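Local structure of methylmalonyl-CoA carboxyltransferase 5S subunit (Propionibacterium freudenreichii subsp. shermanii, 1RQB) at residues L32-A35 against H36-M40; E65-G69 against A70-S74. The protein transfers a carboxyl group from the biotin of the 1.3S subunit to pyruvate, forming oxaloacetate, with one cobalt(II) ion bound per subunit. All coordinates share one frame; numbering follows the deposited sequence.

Contact 1 of 2, residues L32-A35 against H36-M40; sequences LRDA and HQSLM. With CO (cobalt (II) ion), chain B.
Arg33 and Gln37, one helical turn apart, run side by side, and their planar ends meet at 69°. Arg33 NH1 donates to Gln37 OE1 at 2.9 Å; the oxygen lies in the guanidinium plane, whereas the donor sits above the carbonyl plane. Water 1 joins the guanidinium edge and is held weakly by Gln37 NE2, while Arg33 NE forms a salt bridge with Glu65 OE2. One guanidinium face carries Asp34 OD2, an approach of charges without a directed N-H. Asp34 OD1 binds cobalt at 2.0 Å and is hydrogen-bonded to His262 NE2; water 2, also a ligand, donates to OD2. On the backbone side of the same residue, Ser38 N and Ser38 OG grip Asp34 O from opposite faces of its plane, OG at 2.8 Å. His36, with CG set between backbone N and carbonyl carbon (chi1 65°), folds its ring back over the first turn: Arg33 O lies over one face, and NE2 makes a weak in-plane bond to Leu32 O. These residues belong to helix 31-39, which follows strand 23-29 of the TIM barrel. His226, His228 and carboxylated Lys195 complete the cobalt site, Leu32 packs on strand 63-68, and Arg33 and His36 touch Thr71 of helix 71-77.

Contact 2 of 2, residues E65-G69 against A70-S74; sequences ECWGG and ATYDS
Thr71 closes the turn between strand and helix by directing both its hydroxyl and its backbone N-H at a single acceptor, Gly68 O. Thr71 OG1 donates to Gly68 O at 2.7 Å, tilted 20° from the carbonyl plane, while Thr71 N comes from well above that plane at 3.2 Å. With OG1 held between the backbone N and the carbonyl carbon (chi1 64°), the hydroxyl faces back over the turn, where it also accepts from water 3. That water in turn accepts from Gly68 N at 2.9 Å and rests over the Trp67 ring, toward its rim. A valine in place of Thr71 would probably leave Gly68 O with the backbone N-H alone and water 3 without one of its mates. The backbone here is a type II' turn from Gly68 to Thr71; Gly69 has positive phi, and a CB on it would clash with Ala70 N. The turn joins strand 63-68 to helix 71-77 at the C-terminal end of a barrel strand, where TIM barrels carry their active sites, and Ala70 is itself a substrate-binding residue. Beyond the turn, Tyr72 directs its edge toward the six-membered ring of Trp67 in an offset edge-to-face pair, planes at 62° and centroids 5.8 Å apart. Tyr72 CD1 comes to 4.0 Å from Trp67 CZ2. Water 4 spans the start of the helix, donating to Gly69 O and accepting from Asp73 N. Farther out, Trp67 NE1 donates to Pro83 O, Tyr72 OH bonds to Thr452 and Trp84, and the Trp84 ring meets both aromatic rings.

Both contacts are buried: contact 1 lies in the helix that follows strand 23-29, contact 2 at the end of strand 63-68 and the start of helix 71-77, and the two strands are paired in the barrel. Contact 1 is rich in charge, as befits a metal and substrate site; contact 2 relies on glycine backbone, a hydroxyl, waters and aromatic packing, yet contributes Ala70 to the substrate site. They touch directly. Arg33 NE lies 2.7 Å from Glu65 OE2, and Gln37 OE1 probably accepts from Ala70 N, so the strand and turn of contact 2 probably help to position Arg33 and Gln37. Van der Waals packing of Leu32 CB against the carbonyl oxygen Glu65 O, 3.6 Å apart, adds to the join.

Contact 1 of 2, residues L32-A35 against H36-M40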
ATOM      1  N   LEU A  32      16.227  -7.851  -4.506  1.00 10.93           N
ATOM      2  CA  LEU A  32      17.462  -7.786  -5.303  1.00 11.02           C
ATOM      3  C   LEU A  32      17.209  -7.781  -6.813  1.00 14.20           C
ATOM      4  O   LEU A  32      18.151  -7.626  -7.588  1.00 14.33           O
ATOM      5  CB  LEU A  32      18.393  -8.941  -4.942  1.00 10.00           C
ATOM      6  CG  LEU A  32      18.790  -9.006  -3.463  1.00 11.52           C
ATOM      7  CD1 LEU A  32      19.691 -10.215  -3.257  1.00 13.96           C
ATOM      8  CD2 LEU A  32      19.500  -7.716  -3.018  1.00 11.73           C
ATOM      9  N   ARG A  33      15.966  -7.944  -7.248  1.00 10.22           N
ATOM     10  CA  ARG A  33      15.733  -7.926  -8.699  1.00 11.35           C
ATOM     11  C   ARG A  33      14.477  -7.129  -9.052  1.00 11.54           C
ATOM     12  O   ARG A  33      14.561  -5.962  -9.433  1.00 12.78           O
ATOM     13  CB  ARG A  33      15.640  -9.364  -9.252  1.00 11.34           C
ATOM     14  CG  ARG A  33      15.779  -9.482 -10.790  1.00 10.46           C
ATOM     15  CD  ARG A  33      14.620  -8.891 -11.574  1.00 13.11           C
ATOM     16  NE  ARG A  33      13.389  -9.656 -11.367  1.00 13.47           N
ATOM     17  CZ  ARG A  33      12.312  -9.562 -12.139  1.00 13.75           C
ATOM     18  NH1 ARG A  33      12.308  -8.724 -13.172  1.00 12.44           N
ATOM     19  NH2 ARG A  33      11.243 -10.315 -11.886  1.00  9.89           N
ATOM     20  N   ASP A  34      13.304  -7.730  -8.891  1.00  8.53           N
ATOM     21  CA  ASP A  34      12.069  -7.073  -9.345  1.00  9.78           C
ATOM     22  C   ASP A  34      11.735  -5.798  -8.562  1.00  8.24           C
ATOM     23  O   ASP A  34      11.174  -4.862  -9.131  1.00  8.11           O
ATOM     24  CB  ASP A  34      10.887  -8.053  -9.289  1.00 10.92           C
ATOM     25  CG  ASP A  34       9.831  -7.759 -10.353  1.00 10.17           C
ATOM     26  OD1 ASP A  34       8.710  -8.281 -10.229  1.00 11.71           O
ATOM     27  OD2 ASP A  34      10.125  -7.018 -11.321  1.00 11.33           O
ATOM     28  N   ALA A  35      12.066  -5.725  -7.276  1.00  9.24           N
ATOM     29  CA  ALA A  35      11.699  -4.519  -6.517  1.00  9.00           C
ATOM     30  C   ALA A  35      12.357  -3.268  -7.104  1.00 13.03           C
ATOM     31  O   ALA A  35      11.678  -2.272  -7.351  1.00 10.46           O
ATOM     32  CB  ALA A  35      12.064  -4.665  -5.030  1.00  9.25           C
ATOM     33  N   HIS A  36      13.670  -3.296  -7.345  1.00 10.73           N
ATOM     34  CA  HIS A  36      14.293  -2.070  -7.863  1.00 12.37           C
ATOM     35  C   HIS A  36      14.043  -1.929  -9.364  1.00 11.88           C
ATOM     36  O   HIS A  36      14.065  -0.824  -9.904  1.00 10.25           O
ATOM     37  CB  HIS A  36      15.778  -1.993  -7.501  1.00 12.67           C
ATOM     38  CG  HIS A  36      16.620  -3.052  -8.125  1.00 14.96           C
ATOM     39  ND1 HIS A  36      17.168  -2.921  -9.382  1.00 14.09           N
ATOM     40  CD2 HIS A  36      17.031  -4.252  -7.656  1.00 14.29           C
ATOM     41  CE1 HIS A  36      17.884  -3.997  -9.659  1.00 14.09           C
ATOM     42  NE2 HIS A  36      17.817  -4.818  -8.629  1.00 13.72           N
ATOM     43  N   GLN A  37      13.784  -3.039 -10.043  1.00  8.89           N
ATOM     44  CA  GLN A  37      13.454  -2.935 -11.471  1.00 11.46           C
ATOM     45  C   GLN A  37      12.135  -2.171 -11.609  1.00 12.60           C
ATOM     46  O   GLN A  37      11.978  -1.313 -12.475  1.00 11.73           O
ATOM     47  CB  GLN A  37      13.268  -4.321 -12.105  1.00 13.47           C
ATOM     48  CG  GLN A  37      12.841  -4.253 -13.591  1.00 11.96           C
ATOM     49  CD  GLN A  37      12.812  -5.610 -14.280  1.00 15.57           C
ATOM     50  OE1 GLN A  37      13.716  -6.427 -14.115  1.00 12.74           O
ATOM     51  NE2 GLN A  37      11.775  -5.845 -15.080  1.00 16.87           N
ATOM     52  N   SER A  38      11.199  -2.478 -10.723  1.00 12.59           N
ATOM     53  CA  SER A  38       9.849  -1.901 -10.769  1.00 13.45           C
ATOM     54  C   SER A  38       9.782  -0.518 -10.121  1.00 14.80           C
ATOM     55  O   SER A  38       8.987   0.320 -10.543  1.00 16.58           O
ATOM     56  CB  SER A  38       8.873  -2.833 -10.040  1.00 14.33           C
ATOM     57  OG  SER A  38       8.886  -4.126 -10.626  1.00 15.85           O
ATOM     58  N   LEU A  39      10.614  -0.257  -9.119  1.00  8.25           N
ATOM     59  CA  LEU A  39      10.497   1.025  -8.409  1.00 10.30           C
ATOM     60  C   LEU A  39      11.561   2.053  -8.803  1.00 17.67           C
ATOM     61  O   LEU A  39      11.323   3.252  -8.659  1.00 16.12           O
ATOM     62  CB  LEU A  39      10.565   0.784  -6.901  1.00 11.15           C
ATOM     63  CG  LEU A  39       9.352   0.043  -6.326  1.00 10.65           C
ATOM     64  CD1 LEU A  39       9.623  -0.379  -4.904  1.00 14.37           C
ATOM     65  CD2 LEU A  39       8.126   0.951  -6.412  1.00 17.19           C
HETATM   66  N   MSE A  40      12.725   1.625  -9.285  1.00 12.83           N
HETATM   67  CA  MSE A  40      13.759   2.626  -9.583  1.00 14.74           C
HETATM   68  C   MSE A  40      14.542   2.315 -10.861  1.00 11.40           C
HETATM   69  O   MSE A  40      15.762   2.457 -10.919  1.00 15.49           O
HETATM   70  CB  MSE A  40      14.672   2.811  -8.365  1.00 20.25           C
HETATM   71  CG  MSE A  40      15.235   1.560  -7.763  1.00 29.12           C
HETATM   72 SE   MSE A  40      15.351   1.747  -5.803  1.00 49.23          SE
HETATM   73  CE  MSE A  40      13.554   1.288  -5.338  1.00 37.73           C
TER
HETATM   74 CO    CO B 529       7.276  -8.770 -11.562  1.00 12.04          CO
HETATM   75  O   HOH W   1       9.851  -8.425 -14.976  1.00 17.14           O
HETATM   76  O   HOH W   2       8.171  -7.275 -13.008  1.00 11.42           O

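Contact 2 of 2, residues E65-G69 against A70-S74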
ATOM      1  N   GLU A  65      15.028 -13.857  -5.478  1.00  8.10           N
ATOM      2  CA  GLU A  65      15.139 -13.503  -6.900  1.00 11.25           C
ATOM      3  C   GLU A  65      16.265 -12.473  -7.007  1.00 15.71           C
ATOM      4  O   GLU A  65      16.218 -11.434  -6.350  1.00 16.10           O
ATOM      5  CB  GLU A  65      13.809 -12.932  -7.415  1.00 15.15           C
ATOM      6  CG  GLU A  65      13.769 -12.834  -8.943  1.00 18.53           C
ATOM      7  CD  GLU A  65      12.623 -11.982  -9.452  1.00 22.36           C
ATOM      8  OE1 GLU A  65      11.797 -12.498 -10.233  1.00 21.50           O
ATOM      9  OE2 GLU A  65      12.563 -10.793  -9.075  1.00 19.51           O
ATOM     10  N   CYS A  66      17.285 -12.747  -7.815  1.00 10.34           N
ATOM     11  CA  CYS A  66      18.407 -11.799  -7.852  1.00 12.01           C
ATOM     12  C   CYS A  66      19.033 -11.686  -9.243  1.00 13.66           C
ATOM     13  O   CYS A  66      20.098 -11.086  -9.386  1.00 16.03           O
ATOM     14  CB  CYS A  66      19.481 -12.256  -6.868  1.00 17.28           C
ATOM     15  SG  CYS A  66      20.078 -13.922  -7.242  1.00 21.97           S
ATOM     16  N   TRP A  67      18.392 -12.222 -10.273  1.00 12.08           N
ATOM     17  CA  TRP A  67      19.024 -12.138 -11.597  1.00 14.44           C
ATOM     18  C   TRP A  67      17.964 -12.245 -12.693  1.00 16.17           C
ATOM     19  O   TRP A  67      16.815 -12.605 -12.442  1.00 12.35           O
ATOM     20  CB  TRP A  67      20.063 -13.266 -11.738  1.00 14.44           C
ATOM     21  CG  TRP A  67      21.284 -12.891 -12.563  1.00 15.55           C
ATOM     22  CD1 TRP A  67      22.151 -11.864 -12.317  1.00 12.90           C
ATOM     23  CD2 TRP A  67      21.779 -13.564 -13.734  1.00 13.79           C
ATOM     24  NE1 TRP A  67      23.160 -11.857 -13.258  1.00 14.33           N
ATOM     25  CE2 TRP A  67      22.956 -12.888 -14.139  1.00 14.53           C
ATOM     26  CE3 TRP A  67      21.339 -14.671 -14.482  1.00 13.89           C
ATOM     27  CZ2 TRP A  67      23.706 -13.286 -15.256  1.00 13.82           C
ATOM     28  CZ3 TRP A  67      22.082 -15.067 -15.599  1.00 15.33           C
ATOM     29  CH2 TRP A  67      23.258 -14.373 -15.971  1.00 14.69           C
ATOM     30  N   GLY A  68      18.363 -11.910 -13.913  1.00 16.71           N
ATOM     31  CA  GLY A  68      17.430 -11.989 -15.016  1.00 15.95           C
ATOM     32  C   GLY A  68      16.571 -10.751 -15.108  1.00 17.59           C
ATOM     33  O   GLY A  68      16.868  -9.727 -14.495  1.00 14.77           O
ATOM     34  N   GLY A  69      15.485 -10.850 -15.863  1.00 15.71           N
ATOM     35  CA  GLY A  69      14.631  -9.693 -16.038  1.00 16.08           C
ATOM     36  C   GLY A  69      15.459  -8.643 -16.759  1.00 17.25           C
ATOM     37  O   GLY A  69      16.296  -8.977 -17.597  1.00 17.88           O
ATOM     38  N   ALA A  70      15.268  -7.379 -16.400  1.00 14.97           N
ATOM     39  CA  ALA A  70      15.980  -6.268 -17.049  1.00 14.22           C
ATOM     40  C   ALA A  70      17.326  -5.988 -16.374  1.00 15.74           C
ATOM     41  O   ALA A  70      18.033  -5.067 -16.783  1.00 12.45           O
ATOM     42  CB  ALA A  70      15.109  -5.005 -16.996  1.00 15.71           C
ATOM     43  N   THR A  71      17.720  -6.769 -15.374  1.00 11.25           N
ATOM     44  CA  THR A  71      18.975  -6.456 -14.674  1.00 16.15           C
ATOM     45  C   THR A  71      20.212  -6.708 -15.540  1.00 19.86           C
ATOM     46  O   THR A  71      21.233  -6.047 -15.359  1.00 14.70           O
ATOM     47  CB  THR A  71      19.137  -7.236 -13.355  1.00 17.53           C
ATOM     48  OG1 THR A  71      19.231  -8.634 -13.628  1.00 19.26           O
ATOM     49  CG2 THR A  71      17.966  -6.957 -12.423  1.00 17.15           C
ATOM     50  N   TYR A  72      20.153  -7.661 -16.469  1.00 13.49           N
ATOM     51  CA  TYR A  72      21.327  -7.923 -17.314  1.00 14.85           C
ATOM     52  C   TYR A  72      21.607  -6.666 -18.141  1.00 15.53           C
ATOM     53  O   TYR A  72      22.714  -6.130 -18.149  1.00 15.57           O
ATOM     54  CB  TYR A  72      21.042  -9.120 -18.226  1.00 13.48           C
ATOM     55  CG  TYR A  72      22.263  -9.801 -18.816  1.00 13.74           C
ATOM     56  CD1 TYR A  72      22.649 -11.071 -18.380  1.00 14.75           C
ATOM     57  CD2 TYR A  72      22.991  -9.208 -19.853  1.00 13.67           C
ATOM     58  CE1 TYR A  72      23.721 -11.744 -18.969  1.00 14.89           C
ATOM     59  CE2 TYR A  72      24.072  -9.876 -20.455  1.00 16.29           C
ATOM     60  CZ  TYR A  72      24.422 -11.144 -20.006  1.00 14.66           C
ATOM     61  OH  TYR A  72      25.455 -11.827 -20.599  1.00 17.31           O
ATOM     62  N   ASP A  73      20.576  -6.183 -18.814  1.00 12.54           N
ATOM     63  CA  ASP A  73      20.680  -4.966 -19.632  1.00 16.55           C
ATOM     64  C   ASP A  73      21.161  -3.788 -18.780  1.00 15.12           C
ATOM     65  O   ASP A  73      22.058  -3.049 -19.184  1.00 12.89           O
ATOM     66  CB  ASP A  73      19.317  -4.614 -20.234  1.00 20.02           C
ATOM     67  CG  ASP A  73      19.325  -3.256 -20.930  1.00 28.13           C
ATOM     68  OD1 ASP A  73      19.788  -3.184 -22.085  1.00 33.20           O
ATOM     69  OD2 ASP A  73      18.892  -2.256 -20.315  1.00 31.60           O
ATOM     70  N   SER A  74      20.572  -3.592 -17.603  1.00 16.41           N
ATOM     71  CA  SER A  74      20.947  -2.444 -16.764  1.00 17.18           C
ATOM     72  C   SER A  74      22.422  -2.497 -16.360  1.00 18.92           C
ATOM     73  O   SER A  74      23.110  -1.479 -16.329  1.00 14.51           O
ATOM     74  CB  SER A  74      20.097  -2.393 -15.502  1.00 19.90           C
ATOM     75  OG  SER A  74      20.442  -1.244 -14.741  1.00 26.53           O
TER
HETATM   76  O   HOH W   3      20.757 -10.681 -15.018  1.00 19.97           O
HETATM   77  O   HOH W   4      18.156  -7.728 -19.341  1.00 18.01           O